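Local atomic coordinates of lombricine kinase (Urechis caupo, PDB entry 3JPZ), a protein that catalyses the reversible transfer of the phosphoryl group of ATP to the guanidino compound lombricine, as a member of the phosphagen kinase family. Residues Q182-H187 / R196-A201. Numbering follows the deposited sequence.
Sequences QKPTGH and RDWPDA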
loop_
_atom_site.group_PDB
_atom_site.type_symbol
_atom_site.label_atom_id
_atom_site.label_comp_id
_atom_site.label_asym_id
_atom_site.label_seq_id
_atom_site.Cartn_x
_atom_site.Cartn_y
_atom_site.Cartn_z
ATOM N N GLN A 182 7.809 11.181 8.234
ATOM C CA GLN A 182 6.478 10.630 8.446
ATOM C C GLN A 182 6.368 9.326 7.670
ATOM O O GLN A 182 7.221 9.024 6.844
ATOM C CB GLN A 182 5.423 11.603 7.917
ATOM C CG GLN A 182 5.583 13.045 8.376
ATOM C CD GLN A 182 4.792 13.343 9.630
ATOM O OE1 GLN A 182 4.955 12.680 10.655
ATOM N NE2 GLN A 182 3.926 14.348 9.557
ATOM N N LYS A 183 5.318 8.553 7.919
ATOM C CA LYS A 183 5.062 7.395 7.079
ATOM C C LYS A 183 4.988 7.873 5.629
ATOM O O LYS A 183 4.219 8.773 5.296
ATOM C CB LYS A 183 3.769 6.684 7.487
ATOM C CG LYS A 183 3.546 5.356 6.750
ATOM C CD LYS A 183 2.516 4.465 7.439
ATOM C CE LYS A 183 2.141 3.252 6.580
ATOM N NZ LYS A 183 0.927 2.546 7.089
ATOM N N PRO A 184 5.823 7.306 4.763
ATOM C CA PRO A 184 5.748 7.748 3.368
ATOM C C PRO A 184 4.442 7.331 2.701
ATOM O O PRO A 184 3.886 6.287 3.026
ATOM C CB PRO A 184 6.949 7.069 2.723
ATOM C CG PRO A 184 7.902 6.830 3.855
ATOM C CD PRO A 184 7.047 6.544 5.046
ATOM N N THR A 185 3.969 8.164 1.781
ATOM C CA THR A 185 2.686 7.976 1.116
ATOM C C THR A 185 2.855 8.008 -0.398
ATOM O O THR A 185 1.894 7.816 -1.144
ATOM C CB THR A 185 1.713 9.096 1.486
ATOM O OG1 THR A 185 2.276 10.359 1.104
ATOM C CG2 THR A 185 1.439 9.098 2.984
ATOM N N GLY A 186 4.077 8.269 -0.848
ATOM C CA GLY A 186 4.381 8.252 -2.267
ATOM C C GLY A 186 4.139 6.878 -2.857
ATOM O O GLY A 186 4.295 5.860 -2.181
ATOM N N HIS A 187 3.757 6.846 -4.127
ATOM C CA HIS A 187 3.510 5.584 -4.808
ATOM C C HIS A 187 4.704 4.635 -4.694
ATOM O O HIS A 187 4.532 3.436 -4.484
ATOM C CB HIS A 187 3.201 5.842 -6.279
ATOM C CG HIS A 187 1.972 6.665 -6.495
ATOM N ND1 HIS A 187 0.764 6.362 -5.903
ATOM C CD2 HIS A 187 1.759 7.773 -7.245
ATOM C CE1 HIS A 187 -0.141 7.250 -6.279
ATOM N NE2 HIS A 187 0.437 8.118 -7.091
ATOM N N ARG A 196 5.857 -1.107 5.360
ATOM C CA ARG A 196 5.290 -2.140 6.226
ATOM C C ARG A 196 5.686 -1.992 7.689
ATOM O O ARG A 196 6.803 -1.610 8.004
ATOM C CB ARG A 196 5.719 -3.523 5.744
ATOM C CG ARG A 196 4.839 -4.111 4.665
ATOM C CD ARG A 196 5.502 -5.316 4.000
ATOM N NE ARG A 196 6.867 -4.989 3.598
ATOM C CZ ARG A 196 7.962 -5.509 4.142
ATOM N NH1 ARG A 196 7.884 -6.424 5.111
ATOM N NH2 ARG A 196 9.139 -5.116 3.702
ATOM N N ASP A 197 4.756 -2.334 8.574
ATOM C CA ASP A 197 4.989 -2.333 10.012
ATOM C C ASP A 197 5.402 -0.974 10.551
ATOM O O ASP A 197 6.119 -0.895 11.543
ATOM C CB ASP A 197 6.066 -3.352 10.364
ATOM C CG ASP A 197 5.914 -4.635 9.601
ATOM O OD1 ASP A 197 4.914 -5.338 9.827
ATOM O OD2 ASP A 197 6.790 -4.937 8.766
ATOM N N TRP A 198 4.947 0.092 9.903
ATOM C CA TRP A 198 5.256 1.441 10.346
ATOM C C TRP A 198 4.744 1.677 11.756
ATOM O O TRP A 198 3.587 1.379 12.034
ATOM C CB TRP A 198 4.612 2.464 9.421
ATOM C CG TRP A 198 5.230 3.784 9.604
ATOM C CD1 TRP A 198 4.856 4.745 10.479
ATOM C CD2 TRP A 198 6.382 4.282 8.922
ATOM N NE1 TRP A 198 5.691 5.827 10.374
ATOM C CE2 TRP A 198 6.637 5.567 9.424
ATOM C CE3 TRP A 198 7.212 3.769 7.923
ATOM C CZ2 TRP A 198 7.690 6.346 8.971
ATOM C CZ3 TRP A 198 8.260 4.544 7.474
ATOM C CH2 TRP A 198 8.488 5.819 7.993
ATOM N N PRO A 199 5.586 2.236 12.651
ATOM C CA PRO A 199 6.969 2.696 12.510
ATOM C C PRO A 199 7.972 1.833 13.276
ATOM O O PRO A 199 8.945 2.347 13.828
ATOM C CB PRO A 199 6.932 4.063 13.183
ATOM C CG PRO A 199 5.730 3.995 14.160
ATOM C CD PRO A 199 5.053 2.662 13.952
ATOM N N ASP A 200 7.720 0.536 13.334
ATOM C CA ASP A 200 8.635 -0.388 13.983
ATOM C C ASP A 200 10.036 -0.305 13.376
ATOM O O ASP A 200 10.210 -0.446 12.162
ATOM C CB ASP A 200 8.103 -1.808 13.850
ATOM C CG ASP A 200 8.883 -2.790 14.679
ATOM O OD1 ASP A 200 10.129 -2.798 14.582
ATOM O OD2 ASP A 200 8.242 -3.543 15.429
ATOM N N ALA A 201 11.027 -0.060 14.230
ATOM C CA ALA A 201 12.424 0.028 13.811
ATOM C C ALA A 201 12.694 1.243 12.918
ATOM O O ALA A 201 13.648 1.251 12.146
ATOM C CB ALA A 201 12.853 -1.253 13.111
HETATM O O HOH W 1 2.562 0.272 7.861
HETATM O O HOH W 2 1.179 1.917 10.133
#
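K183 lies along one face of the W198 indole, and its aliphatic chain runs from the five-membered ring to W198 CB, the two side chains sliding past each other in opposite directions. Its CB stands over the pyrrole part in a CH-pi contact, 3.5 Å from the centroid of the five-membered ring of W198 and only 8° off the ring normal. CG follows above the W198 CG–CD2 bond. With K183 CG anti to the backbone N (chi1 -173°) and the chain extended beyond it, CD reaches the root of the tryptophan at W198 CB, and CE passes the same atom. NZ meets two waters and lies close to a bound nitrate ion, probably from the crystallisation liquor. One water accepts from K183 NZ (2.9 Å) and from W198 N; the second accepts from K183 NZ and may donate to W198 O. Over the six-membered part of the indole, P184 CD lies 3.4 Å from W198 CH2, and K183 CA covers the shared edge at W198 CE2. P199, joined through a cis peptide bond, places its CB against the opposite face, offset toward the rim. V195 packs on K183 and P184, L163 on W198 and P199, and the backbone N of D197 hydrogen-bonds to D53 OD1 of the second subunit. This CH-pi packing joins the loops on either side of helix 187-191 in the catalytic domain of a phosphagen kinase.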